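PDB 5NM7: peptidoglycan-binding domain 1 from Burkholderia, which probably cleaves bacterial peptidoglycan as a modular phage endolysin, joining a peptidoglycan-binding domain to a lysozyme-like N-acetylmuramidase domain. Local coordinates for residues G179-I183 and Q210-F214; K103-F107 and K204-Q210; K231-A237 and L254-F258; F45-L51 and T61-L65. All blocks are in the same frame, centred on the assembly; numbering follows the deposited sequence.

Overall arrangement
Interactions 1, 2 and 3 lie in the N-acetylmuramidase part of the chain, interaction 4 in the peptidoglycan-binding part. Interactions 1 and 2 form one unit, their centres about 7 Å apart: they share Gln210 on helix 207-219, their two loops touch where Ala180 O lies 2.8 Å from Lys103 N, a probable hydrogen bond, and both reach the same bound glycine, chain E. Interaction 3, with its centre about 18 Å from that of interaction 1, packs two later helices and does not touch the others. Interaction 4 holds a different glycine, chain C; its centre is about 17 Å from that of interaction 2, whose Glu207 makes a salt bridge to Lys60 of the chain C glycine pocket.

Interaction 1: G179-I183 and Q210-F214; sequences GAFQI and QLEAF. With GLY (glycine), chain E.
Gly179 begins a type I beta turn that runs to Gln182 and faces helix 207-219. Its phi of 76° favours glycine, and a CB here would strike Gln210, whose CA is 5.4 Å from Gly179 CA. Ala180 N donates to Gln210 OE1 at 2.8 Å; the Gln210 side chain is held extended (chi1 m, chi2 t) to meet it. Phe181, with chi1 m, points at the helix. Its N gives a hydrogen bond to a water (2.9 Å) that in turn donates to Gln210 O (3.1 Å), and Phe181 CE2 meets Leu211 CD1 at 3.7 Å. The Phe214 ring (chi1 t) lies obliquely to it, centroids 4.6 Å apart and planes at 32°, while Phe214 CB sits 4.1 Å above the Phe181 ring centroid as a CH-pi contact. The turn closes a beta-hairpin between strands 176-178 and 183-184, with a G1 bulge at Gln182 and Ile183 opposite Trp178, laid on a helix of the lysozyme-like domain. Gln182 N (3.0 Å) and NE2 (2.8 Å) both bond to Gly179 O. Ile183 then puts CG1 4.1 Å from Ala213 CB. Glu212 points away from the hairpin, its OE1 accepting from N of the chain E glycine at 2.8 Å.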
loop_
_atom_site.group_PDB
_atom_site.type_symbol
_atom_site.label_atom_id
_atom_site.label_comp_id
_atom_site.label_asym_id
_atom_site.label_seq_id
_atom_site.Cartn_x
_atom_site.Cartn_y
_atom_site.Cartn_z
ATOM N N GLY A 179 -4.025 -6.573 1.827
ATOM C CA GLY A 179 -4.234 -5.224 1.351
ATOM C C GLY A 179 -2.948 -4.478 1.033
ATOM O O GLY A 179 -1.874 -5.064 0.938
ATOM N N ALA A 180 -3.129 -3.175 0.821
ATOM C CA ALA A 180 -2.113 -2.298 0.269
ATOM C C ALA A 180 -0.869 -2.256 1.147
ATOM O O ALA A 180 0.243 -2.117 0.627
ATOM C CB ALA A 180 -2.664 -0.893 0.113
ATOM N N PHE A 181 -1.049 -2.442 2.474
ATOM C CA PHE A 181 0.094 -2.478 3.409
ATOM C C PHE A 181 0.486 -3.851 3.914
ATOM O O PHE A 181 1.350 -3.982 4.762
ATOM C CB PHE A 181 -0.181 -1.506 4.568
ATOM C CG PHE A 181 -0.248 -0.105 4.112
ATOM C CD1 PHE A 181 0.908 0.665 3.986
ATOM C CD2 PHE A 181 -1.430 0.439 3.700
ATOM C CE1 PHE A 181 0.845 1.941 3.492
ATOM C CE2 PHE A 181 -1.486 1.737 3.242
ATOM C CZ PHE A 181 -0.340 2.481 3.104
ATOM N N GLN A 182 -0.148 -4.896 3.377
ATOM C CA GLN A 182 0.229 -6.263 3.653
ATOM C C GLN A 182 0.353 -6.547 5.155
ATOM O O GLN A 182 1.398 -7.018 5.637
ATOM C CB GLN A 182 1.470 -6.638 2.841
ATOM C CG GLN A 182 1.168 -6.726 1.356
ATOM C CD GLN A 182 0.305 -7.940 1.031
ATOM O OE1 GLN A 182 0.810 -9.057 1.036
ATOM N NE2 GLN A 182 -0.969 -7.734 0.805
ATOM N N ILE A 183 -0.711 -6.204 5.868
ATOM C CA ILE A 183 -0.769 -6.445 7.315
ATOM C C ILE A 183 -1.115 -7.909 7.536
ATOM O O ILE A 183 -2.105 -8.422 6.966
ATOM C CB ILE A 183 -1.743 -5.498 7.989
ATOM C CG1 ILE A 183 -1.385 -4.030 7.714
ATOM C CG2 ILE A 183 -1.817 -5.789 9.489
ATOM C CD1 ILE A 183 -0.006 -3.595 8.163
ATOM N N GLN A 210 -7.834 -0.831 4.559
ATOM C CA GLN A 210 -6.500 -1.415 4.518
ATOM C C GLN A 210 -5.476 -0.465 5.138
ATOM O O GLN A 210 -4.589 -0.913 5.857
ATOM C CB GLN A 210 -6.151 -1.736 3.091
ATOM C CG GLN A 210 -7.053 -2.810 2.539
ATOM C CD GLN A 210 -6.792 -3.072 1.072
ATOM O OE1 GLN A 210 -5.878 -2.511 0.484
ATOM N NE2 GLN A 210 -7.571 -3.968 0.496
ATOM N N LEU A 211 -5.615 0.816 4.848
ATOM C CA LEU A 211 -4.789 1.864 5.503
ATOM C C LEU A 211 -5.078 1.926 7.008
ATOM O O LEU A 211 -4.157 2.124 7.789
ATOM C CB LEU A 211 -5.032 3.230 4.919
ATOM C CG LEU A 211 -4.324 4.455 5.543
ATOM C CD1 LEU A 211 -2.815 4.328 5.476
ATOM C CD2 LEU A 211 -4.789 5.710 4.853
ATOM N N GLU A 212 -6.341 1.762 7.403
ATOM C CA GLU A 212 -6.714 1.769 8.834
ATOM C C GLU A 212 -5.979 0.658 9.560
ATOM O O GLU A 212 -5.516 0.866 10.678
ATOM C CB GLU A 212 -8.238 1.663 9.018
ATOM C CG GLU A 212 -8.754 1.482 10.455
ATOM C CD GLU A 212 -8.413 2.605 11.397
ATOM O OE1 GLU A 212 -8.020 3.732 10.996
ATOM O OE2 GLU A 212 -8.498 2.379 12.633
ATOM N N ALA A 213 -5.843 -0.520 8.923
ATOM C CA ALA A 213 -5.065 -1.594 9.491
ATOM C C ALA A 213 -3.628 -1.200 9.703
ATOM O O ALA A 213 -3.037 -1.461 10.799
ATOM C CB ALA A 213 -5.144 -2.858 8.681
ATOM N N PHE A 214 -3.062 -0.548 8.706
ATOM C CA PHE A 214 -1.690 -0.016 8.852
ATOM C C PHE A 214 -1.589 0.967 10.006
ATOM O O PHE A 214 -0.670 0.864 10.815
ATOM C CB PHE A 214 -1.193 0.615 7.545
ATOM C CG PHE A 214 0.064 1.441 7.682
ATOM C CD1 PHE A 214 1.305 0.847 7.573
ATOM C CD2 PHE A 214 -0.004 2.796 7.915
ATOM C CE1 PHE A 214 2.451 1.578 7.711
ATOM C CE2 PHE A 214 1.157 3.542 8.065
ATOM C CZ PHE A 214 2.375 2.925 7.947
HETATM N N GLY E . -7.352 5.975 9.443
HETATM C CA GLY E . -6.983 5.653 8.021
HETATM C C GLY E . -8.196 5.498 7.139
HETATM O O GLY E . -9.289 5.695 7.659
HETATM O OXT GLY E . -8.137 5.218 5.919
HETATM O O HOH W 1 -3.128 -3.138 4.336
#

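Interaction 2: K103-F107 and K204-Q210; sequences KGAGF and KVSEAEQ. With GLY (glycine), chain E.
Residues 103-107 form an irregular loop meeting the junction of two helices, the weakly bonded end of one at 204-205 and the start of the next at 207. Gly106 and Glu207 are the nearest pair, CA to CA 5.7 Å. Gly104 (phi 98°, psi -91°) has backbone angles that call for glycine, and a CB on Gly106 would run into Gln210 OE1. Ser206 (phi -166°, psi 163°) is the N-cap of the second helix, its OG accepting from Glu209 N at 3.2 Å.

Glu207, chi1 m and chi2 t, reaches the loop: Gly106 N donates to Glu207 OE2 at 2.9 Å, almost straight. One water joins Gly104 O (2.6 Å) to Glu207 OE1 (2.8 Å), a second joins Phe107 N (3.1 Å) to Glu207 OE2 (2.8 Å). Glu207 OE1 also accepts from Leu75 N and pairs with Lys60. Gln210 NE2 donates to Gly106 O at 3.3 Å, while its OE1 takes Ala180 N. Phe107, chi1 m, wedges into the helix junction, with Gln210 NE2 over one ring face, 3.5 Å from Phe107 CZ, Ser206 CA at the ring edge, 3.6 Å from the same CZ, and Arg73 in cation-pi contact.

Within the N-acetylmuramidase part, where Ala208 of the second helix lines the chain E glycine pocket, the contact fastens the loop between helix 91-101 and strand 115-117 to the break between helices 196-205 and 207-219.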
loop_
_atom_site.group_PDB
_atom_site.type_symbol
_atom_site.label_atom_id
_atom_site.label_comp_id
_atom_site.label_asym_id
_atom_site.label_seq_id
_atom_site.Cartn_x
_atom_site.Cartn_y
_atom_site.Cartn_z
ATOM N N LYS A 103 1.609 -1.142 -1.572
ATOM C CA LYS A 103 1.635 -1.820 -2.858
ATOM C C LYS A 103 0.996 -0.983 -3.963
ATOM O O LYS A 103 1.183 -1.294 -5.158
ATOM C CB LYS A 103 0.870 -3.140 -2.776
ATOM C CG LYS A 103 1.507 -4.163 -1.861
ATOM C CD LYS A 103 2.748 -4.764 -2.508
ATOM C CE LYS A 103 3.427 -5.826 -1.647
ATOM N NZ LYS A 103 4.232 -5.237 -0.538
ATOM N N GLY A 104 0.243 0.040 -3.598
ATOM C CA GLY A 104 -0.442 0.914 -4.547
ATOM C C GLY A 104 -1.873 0.440 -4.643
ATOM O O GLY A 104 -2.733 0.853 -3.839
ATOM N N ALA A 105 -2.132 -0.459 -5.597
ATOM C CA ALA A 105 -3.422 -1.130 -5.614
ATOM C C ALA A 105 -3.545 -2.107 -4.417
ATOM O O ALA A 105 -2.759 -3.019 -4.300
ATOM C CB ALA A 105 -3.610 -1.900 -6.915
ATOM N N GLY A 106 -4.557 -1.898 -3.600
ATOM C CA GLY A 106 -4.881 -2.803 -2.500
ATOM C C GLY A 106 -5.722 -3.999 -2.932
ATOM O O GLY A 106 -5.922 -4.935 -2.149
ATOM N N PHE A 107 -6.232 -3.943 -4.164
ATOM C CA PHE A 107 -7.065 -5.009 -4.714
ATOM C C PHE A 107 -6.518 -5.516 -6.032
ATOM O O PHE A 107 -5.917 -4.766 -6.822
ATOM C CB PHE A 107 -8.489 -4.509 -4.958
ATOM C CG PHE A 107 -9.186 -4.086 -3.719
ATOM C CD1 PHE A 107 -9.164 -2.745 -3.310
ATOM C CD2 PHE A 107 -9.801 -5.026 -2.911
ATOM C CE1 PHE A 107 -9.790 -2.348 -2.145
ATOM C CE2 PHE A 107 -10.440 -4.620 -1.752
ATOM C CZ PHE A 107 -10.421 -3.285 -1.363
ATOM N N LYS A 204 -11.512 -6.427 2.653
ATOM C CA LYS A 204 -12.253 -6.557 1.379
ATOM C C LYS A 204 -13.074 -5.338 0.965
ATOM O O LYS A 204 -13.467 -5.251 -0.202
ATOM C CB LYS A 204 -13.154 -7.788 1.486
ATOM C CG LYS A 204 -12.440 -9.107 1.556
ATOM C CD LYS A 204 -13.427 -10.253 1.798
ATOM C CE LYS A 204 -12.722 -11.578 1.581
ATOM N NZ LYS A 204 -13.613 -12.687 1.991
ATOM N N VAL A 205 -13.335 -4.407 1.883
ATOM C CA VAL A 205 -14.211 -3.280 1.645
ATOM C C VAL A 205 -13.521 -2.190 0.842
ATOM O O VAL A 205 -14.031 -1.723 -0.179
ATOM C CB VAL A 205 -14.741 -2.696 2.971
ATOM C CG1 VAL A 205 -15.468 -1.362 2.766
ATOM C CG2 VAL A 205 -15.672 -3.706 3.637
ATOM N N SER A 206 -12.343 -1.746 1.286
ATOM C CA SER A 206 -11.736 -0.589 0.641
ATOM C C SER A 206 -10.282 -0.433 1.038
ATOM O O SER A 206 -9.831 -1.016 2.037
ATOM C CB SER A 206 -12.441 0.690 1.036
ATOM O OG SER A 206 -12.258 0.966 2.422
ATOM N N GLU A 207 -9.574 0.364 0.241
ATOM C CA GLU A 207 -8.178 0.690 0.582
ATOM C C GLU A 207 -8.118 1.517 1.863
ATOM O O GLU A 207 -7.147 1.414 2.625
ATOM C CB GLU A 207 -7.510 1.442 -0.538
ATOM C CG GLU A 207 -7.216 0.523 -1.708
ATOM C CD GLU A 207 -6.467 1.211 -2.836
ATOM O OE1 GLU A 207 -6.249 2.439 -2.736
ATOM O OE2 GLU A 207 -6.112 0.499 -3.805
ATOM N N ALA A 208 -9.138 2.330 2.104
ATOM C CA ALA A 208 -9.226 3.059 3.373
ATOM C C ALA A 208 -9.179 2.129 4.591
ATOM O O ALA A 208 -8.497 2.419 5.564
ATOM C CB ALA A 208 -10.471 3.938 3.393
ATOM N N GLU A 209 -9.901 0.997 4.530
ATOM C CA GLU A 209 -9.843 0.026 5.600
ATOM C C GLU A 209 -8.471 -0.623 5.701
ATOM O O GLU A 209 -7.993 -0.906 6.788
ATOM C CB GLU A 209 -10.922 -1.052 5.448
ATOM C CG GLU A 209 -12.327 -0.523 5.683
ATOM C CD GLU A 209 -12.575 -0.117 7.150
ATOM O OE1 GLU A 209 -11.945 -0.704 8.041
ATOM O OE2 GLU A 209 -13.416 0.768 7.435
ATOM N N GLN A 210 -7.834 -0.831 4.559
ATOM C CA GLN A 210 -6.500 -1.415 4.518
ATOM C C GLN A 210 -5.476 -0.465 5.138
ATOM O O GLN A 210 -4.589 -0.913 5.857
ATOM C CB GLN A 210 -6.151 -1.736 3.091
ATOM C CG GLN A 210 -7.053 -2.810 2.539
ATOM C CD GLN A 210 -6.792 -3.072 1.072
ATOM O OE1 GLN A 210 -5.878 -2.511 0.484
ATOM N NE2 GLN A 210 -7.571 -3.968 0.496
HETATM N N GLY E . -7.352 5.975 9.443
HETATM C CA GLY E . -6.983 5.653 8.021
HETATM C C GLY E . -8.196 5.498 7.139
HETATM O O GLY E . -9.289 5.695 7.659
HETATM O OXT GLY E . -8.137 5.218 5.919
HETATM O O HOH W 2 -3.516 2.873 -2.391
HETATM O O HOH W 3 -6.972 -1.351 -5.702
#

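Interaction 3: K231-A237 and L254-F258; sequences KKWAKFA and LERAF
Trp233 is the large bump here, a flat indole lying against the Leu254-Glu255 backbone, with Leu254 C and Glu255 CA over one ring face. The backbones come closest at Trp233 and Glu255, CA to CA 6.1 Å, and chi1 m carries the indole toward 254-258. Glu255 CA is 3.8 Å from the centroid of the five-membered ring, in a CH-pi contact. Leu254 CB sits 3.5 Å from Trp233 CE3, and Phe258 CB 3.5 Å from Trp233 CZ2, so the ring bears on residues one turn apart. The short helical segments cross at 126° between N-to-C directions, axes 10.7 Å apart, a spacing wide enough for the indole. This is helix-on-helix packing in the muramidase domain, joining helix 233-241 to helix 250-265; Trp233 also meets Ala93 of helix 91-101. Further along, Leu254 (chi1 m, chi2 t) puts CD1 3.8 Å from Phe236 CD1, at the edge of that ring, and 4.2 Å from the methyl Ala237 CB. Phe258, chi1 t, lies oblique to the indole, and Lys231, the positive-phi C-prime residue of the Schellman motif closing helix 222-229, lays CG 4.2 Å above the Phe258 ring centroid. Lys231 NZ goes on to a salt bridge with Asp90.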
loop_
_atom_site.group_PDB
_atom_site.type_symbol
_atom_site.label_atom_id
_atom_site.label_comp_id
_atom_site.label_asym_id
_atom_site.label_seq_id
_atom_site.Cartn_x
_atom_site.Cartn_y
_atom_site.Cartn_z
ATOM N N LYS A 231 10.491 11.088 12.085
ATOM C CA LYS A 231 11.045 10.952 10.742
ATOM C C LYS A 231 12.386 10.254 10.732
ATOM O O LYS A 231 13.330 10.666 10.030
ATOM C CB LYS A 231 11.112 12.309 10.043
ATOM C CG LYS A 231 9.791 13.044 9.938
ATOM C CD LYS A 231 9.686 14.118 11.023
ATOM C CE LYS A 231 9.020 15.371 10.519
ATOM N NZ LYS A 231 8.951 16.404 11.595
ATOM N N LYS A 232 12.523 9.235 11.562
ATOM C CA LYS A 232 13.742 8.436 11.625
ATOM C C LYS A 232 13.544 7.331 10.594
ATOM O O LYS A 232 13.123 6.206 10.899
ATOM C CB LYS A 232 13.985 7.867 13.002
ATOM C CG LYS A 232 14.278 8.900 14.070
ATOM C CD LYS A 232 14.666 8.128 15.330
ATOM C CE LYS A 232 14.759 8.921 16.593
ATOM N NZ LYS A 232 14.558 10.354 16.403
ATOM N N TRP A 233 13.863 7.653 9.354
ATOM C CA TRP A 233 13.418 6.782 8.233
ATOM C C TRP A 233 14.099 5.457 8.179
ATOM O O TRP A 233 13.456 4.439 7.931
ATOM C CB TRP A 233 13.583 7.510 6.925
ATOM C CG TRP A 233 12.782 8.738 6.868
ATOM C CD1 TRP A 233 13.267 10.001 6.753
ATOM C CD2 TRP A 233 11.357 8.863 6.942
ATOM N NE1 TRP A 233 12.246 10.894 6.731
ATOM C CE2 TRP A 233 11.058 10.239 6.857
ATOM C CE3 TRP A 233 10.320 7.962 7.084
ATOM C CZ2 TRP A 233 9.762 10.734 6.908
ATOM C CZ3 TRP A 233 9.018 8.459 7.140
ATOM C CH2 TRP A 233 8.757 9.831 7.021
ATOM N N ALA A 234 15.398 5.429 8.501
ATOM C CA ALA A 234 16.111 4.159 8.478
ATOM C C ALA A 234 15.602 3.267 9.586
ATOM O O ALA A 234 15.425 2.069 9.395
ATOM C CB ALA A 234 17.622 4.377 8.595
ATOM N N LYS A 235 15.381 3.856 10.768
ATOM C CA LYS A 235 14.849 3.084 11.886
ATOM C C LYS A 235 13.417 2.574 11.586
ATOM O O LYS A 235 13.148 1.410 11.784
ATOM C CB LYS A 235 14.851 3.932 13.156
ATOM C CG LYS A 235 14.274 3.252 14.364
ATOM C CD LYS A 235 14.921 1.909 14.598
ATOM N N PHE A 236 12.579 3.440 11.062
ATOM C CA PHE A 236 11.227 3.026 10.698
ATOM C C PHE A 236 11.301 1.894 9.669
ATOM O O PHE A 236 10.614 0.881 9.812
ATOM C CB PHE A 236 10.400 4.142 10.135
ATOM C CG PHE A 236 9.055 3.678 9.651
ATOM C CD1 PHE A 236 8.875 3.378 8.309
ATOM C CD2 PHE A 236 8.005 3.516 10.529
ATOM C CE1 PHE A 236 7.657 2.883 7.879
ATOM C CE2 PHE A 236 6.768 3.060 10.094
ATOM C CZ PHE A 236 6.603 2.752 8.758
ATOM N N ALA A 237 12.129 2.063 8.644
ATOM C CA ALA A 237 12.222 1.066 7.605
ATOM C C ALA A 237 12.745 -0.249 8.162
ATOM O O ALA A 237 12.254 -1.315 7.829
ATOM C CB ALA A 237 13.068 1.568 6.448
ATOM N N LEU A 254 11.905 6.773 1.562
ATOM C CA LEU A 254 11.059 7.462 2.517
ATOM C C LEU A 254 11.568 8.881 2.749
ATOM O O LEU A 254 10.795 9.826 2.674
ATOM C CB LEU A 254 10.997 6.730 3.861
ATOM C CG LEU A 254 10.137 5.459 3.832
ATOM C CD1 LEU A 254 10.453 4.572 5.023
ATOM C CD2 LEU A 254 8.686 5.844 3.802
ATOM N N GLU A 255 12.856 8.978 3.000
ATOM C CA GLU A 255 13.509 10.295 3.291
ATOM C C GLU A 255 13.295 11.273 2.171
ATOM O O GLU A 255 12.785 12.385 2.369
ATOM C CB GLU A 255 14.991 10.078 3.568
ATOM C CG GLU A 255 15.925 11.296 3.751
ATOM C CD GLU A 255 17.372 10.940 3.384
ATOM O OE1 GLU A 255 17.881 9.781 3.564
ATOM O OE2 GLU A 255 18.033 11.849 2.897
ATOM N N ARG A 256 13.586 10.832 0.954
ATOM C CA ARG A 256 13.444 11.702 -0.205
ATOM C C ARG A 256 12.002 11.993 -0.609
ATOM O O ARG A 256 11.678 13.109 -0.997
ATOM C CB ARG A 256 14.358 11.185 -1.344
ATOM C CG ARG A 256 15.782 11.015 -0.785
ATOM C CD ARG A 256 16.910 11.348 -1.715
ATOM N NE ARG A 256 18.193 11.138 -1.020
ATOM C CZ ARG A 256 19.353 10.823 -1.600
ATOM N NH1 ARG A 256 19.447 10.652 -2.918
ATOM N NH2 ARG A 256 20.429 10.660 -0.845
ATOM N N ALA A 257 11.079 11.045 -0.408
ATOM C CA ALA A 257 9.666 11.320 -0.566
ATOM C C ALA A 257 9.141 12.376 0.401
ATOM O O ALA A 257 8.380 13.261 0.019
ATOM C CB ALA A 257 8.831 10.034 -0.422
ATOM N N PHE A 258 9.530 12.225 1.661
ATOM C CA PHE A 258 9.156 13.159 2.710
ATOM C C PHE A 258 9.629 14.576 2.363
ATOM O O PHE A 258 8.845 15.523 2.473
ATOM C CB PHE A 258 9.772 12.746 4.049
ATOM C CG PHE A 258 9.591 13.794 5.123
ATOM C CD1 PHE A 258 8.343 14.012 5.714
ATOM C CD2 PHE A 258 10.657 14.592 5.503
ATOM C CE1 PHE A 258 8.160 14.992 6.684
ATOM C CE2 PHE A 258 10.477 15.595 6.450
ATOM C CZ PHE A 258 9.236 15.797 7.041
#

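Interaction 4: F45-L51 and T61-L65; sequences FQATHGL and TWSTL. With GLY (glycine), chain C.
A free glycine, chain C, is gripped by the same threonine that ties the two segments together. Thr61 N donates to its OXT at 2.9 Å and Thr61 OG1 to the same OXT at 2.8 Å, while Gln46 NE2 donates to Thr61 OG1 at 2.9 Å in a nearly straight bond. Gln46 reaches across with chi1 m and chi2 t; its amide is also bonded to Asp54 and Gly55.

Residues 45-48 finish helix 36-48, His49 leaves helical angles, and Gly50 (phi 71°) lets the chain turn back so that Leu51 N bonds to Gln46 O at 2.9 Å. Residues 61-65 belong to helix 59-67. Across the gap the closest CA pairs are Gln46 with Thr61 (6.9 Å), His49 with Thr64 (7.8 Å) and Phe45 with Leu65 (8.3 Å).

Phe45, chi1 t, fills the space between: Leu65 CD1 lies 3.6 Å above its ring centroid, a CH-pi contact, and Thr64 CG2 is 3.6 Å from Phe45 CZ. Leu51 CD1 comes to 4.0 Å from Thr61 CA, and His49 CB to 4.0 Å from Thr64 CG2. Leu21 of helix 12-23 closes on Phe45, consistent with the three-helix core of a peptidoglycan-binding domain.

Beside the apolar contact of Phe45, Thr64 and Leu65, the polar pair Gln46-Thr61 serves the ligand: Gln46 NE2 holds the very hydroxyl that, with Thr61 N, donates to the glycine carboxylate.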
loop_
_atom_site.group_PDB
_atom_site.type_symbol
_atom_site.label_atom_id
_atom_site.label_comp_id
_atom_site.label_asym_id
_atom_site.label_seq_id
_atom_site.Cartn_x
_atom_site.Cartn_y
_atom_site.Cartn_z
ATOM N N PHE A 45 -4.362 17.788 -10.269
ATOM C CA PHE A 45 -5.430 16.970 -10.811
ATOM C C PHE A 45 -5.881 15.895 -9.817
ATOM O O PHE A 45 -7.085 15.683 -9.598
ATOM C CB PHE A 45 -5.006 16.295 -12.128
ATOM C CG PHE A 45 -6.017 15.333 -12.649
ATOM C CD1 PHE A 45 -7.123 15.783 -13.374
ATOM C CD2 PHE A 45 -5.912 13.964 -12.386
ATOM C CE1 PHE A 45 -8.085 14.884 -13.792
ATOM C CE2 PHE A 45 -6.863 13.079 -12.827
ATOM C CZ PHE A 45 -7.952 13.539 -13.542
ATOM N N GLN A 46 -4.922 15.217 -9.205
ATOM C CA GLN A 46 -5.267 14.134 -8.298
ATOM C C GLN A 46 -6.048 14.669 -7.102
ATOM O O GLN A 46 -7.075 14.112 -6.725
ATOM C CB GLN A 46 -4.011 13.414 -7.851
ATOM C CG GLN A 46 -3.350 12.559 -8.937
ATOM C CD GLN A 46 -1.915 12.192 -8.616
ATOM O OE1 GLN A 46 -1.195 12.977 -7.973
ATOM N NE2 GLN A 46 -1.477 11.035 -9.068
ATOM N N ALA A 47 -5.568 15.779 -6.559
ATOM C CA ALA A 47 -6.152 16.360 -5.346
ATOM C C ALA A 47 -7.575 16.768 -5.580
ATOM O O ALA A 47 -8.445 16.477 -4.767
ATOM C CB ALA A 47 -5.331 17.545 -4.854
ATOM N N THR A 48 -7.830 17.394 -6.723
ATOM C CA THR A 48 -9.154 17.929 -7.011
ATOM C C THR A 48 -10.149 16.852 -7.443
ATOM O O THR A 48 -11.333 17.069 -7.299
ATOM C CB THR A 48 -9.104 19.063 -8.037
ATOM O OG1 THR A 48 -8.558 18.593 -9.259
ATOM C CG2 THR A 48 -8.261 20.208 -7.520
ATOM N N HIS A 49 -9.688 15.688 -7.902
ATOM C CA HIS A 49 -10.578 14.589 -8.325
ATOM C C HIS A 49 -10.660 13.390 -7.348
ATOM O O HIS A 49 -11.078 12.311 -7.745
ATOM C CB HIS A 49 -10.175 14.106 -9.710
ATOM C CG HIS A 49 -10.380 15.130 -10.766
ATOM N ND1 HIS A 49 -9.553 16.223 -10.910
ATOM C CD2 HIS A 49 -11.338 15.249 -11.711
ATOM C CE1 HIS A 49 -9.995 16.973 -11.903
ATOM N NE2 HIS A 49 -11.058 16.390 -12.421
ATOM N N GLY A 50 -10.251 13.578 -6.102
ATOM C CA GLY A 50 -10.342 12.525 -5.084
ATOM C C GLY A 50 -9.380 11.365 -5.264
ATOM O O GLY A 50 -9.705 10.221 -4.939
ATOM N N LEU A 51 -8.215 11.633 -5.844
ATOM C CA LEU A 51 -7.162 10.647 -5.941
ATOM C C LEU A 51 -6.142 10.981 -4.856
ATOM O O LEU A 51 -6.133 12.068 -4.306
ATOM C CB LEU A 51 -6.474 10.705 -7.303
ATOM C CG LEU A 51 -7.278 10.261 -8.532
ATOM C CD1 LEU A 51 -6.709 10.880 -9.782
ATOM C CD2 LEU A 51 -7.186 8.770 -8.703
ATOM N N THR A 61 -4.704 7.238 -11.790
ATOM C CA THR A 61 -4.763 8.577 -12.363
ATOM C C THR A 61 -5.194 8.507 -13.830
ATOM O O THR A 61 -6.072 9.287 -14.245
ATOM C CB THR A 61 -3.445 9.308 -12.213
ATOM O OG1 THR A 61 -3.157 9.427 -10.806
ATOM C CG2 THR A 61 -3.538 10.717 -12.755
ATOM N N TRP A 62 -4.611 7.587 -14.576
ATOM C CA TRP A 62 -4.978 7.405 -15.989
ATOM C C TRP A 62 -6.468 7.124 -16.170
ATOM O O TRP A 62 -7.111 7.688 -17.073
ATOM C CB TRP A 62 -4.167 6.311 -16.658
ATOM C CG TRP A 62 -2.833 6.758 -17.113
ATOM C CD1 TRP A 62 -1.634 6.286 -16.707
ATOM C CD2 TRP A 62 -2.560 7.761 -18.092
ATOM N NE1 TRP A 62 -0.627 6.927 -17.363
ATOM C CE2 TRP A 62 -1.165 7.829 -18.236
ATOM C CE3 TRP A 62 -3.366 8.583 -18.885
ATOM C CZ2 TRP A 62 -0.546 8.707 -19.110
ATOM C CZ3 TRP A 62 -2.765 9.446 -19.759
ATOM C CH2 TRP A 62 -1.362 9.512 -19.870
ATOM N N SER A 63 -7.021 6.270 -15.320
ATOM C CA SER A 63 -8.441 5.979 -15.379
ATOM C C SER A 63 -9.306 7.234 -15.190
ATOM O O SER A 63 -10.259 7.449 -15.932
ATOM C CB SER A 63 -8.815 4.853 -14.393
ATOM O OG SER A 63 -10.211 4.686 -14.385
ATOM N N THR A 64 -8.979 8.081 -14.217
ATOM C CA THR A 64 -9.749 9.308 -14.004
ATOM C C THR A 64 -9.492 10.312 -15.098
ATOM O O THR A 64 -10.402 11.007 -15.574
ATOM C CB THR A 64 -9.462 9.923 -12.630
ATOM O OG1 THR A 64 -9.703 8.902 -11.649
ATOM C CG2 THR A 64 -10.377 11.100 -12.373
ATOM N N LEU A 65 -8.251 10.357 -15.521
ATOM C CA LEU A 65 -7.858 11.365 -16.454
ATOM C C LEU A 65 -8.407 11.085 -17.866
ATOM O O LEU A 65 -8.746 12.034 -18.609
ATOM C CB LEU A 65 -6.335 11.440 -16.421
ATOM C CG LEU A 65 -5.673 12.579 -17.114
ATOM C CD1 LEU A 65 -6.159 13.915 -16.586
ATOM C CD2 LEU A 65 -4.183 12.405 -16.921
HETATM N N GLY C . -0.679 7.589 -8.177
HETATM C CA GLY C . -0.817 6.147 -8.549
HETATM C C GLY C . -1.850 5.886 -9.635
HETATM O O GLY C . -2.251 4.730 -9.805
HETATM O OXT GLY C . -2.241 6.815 -10.372
#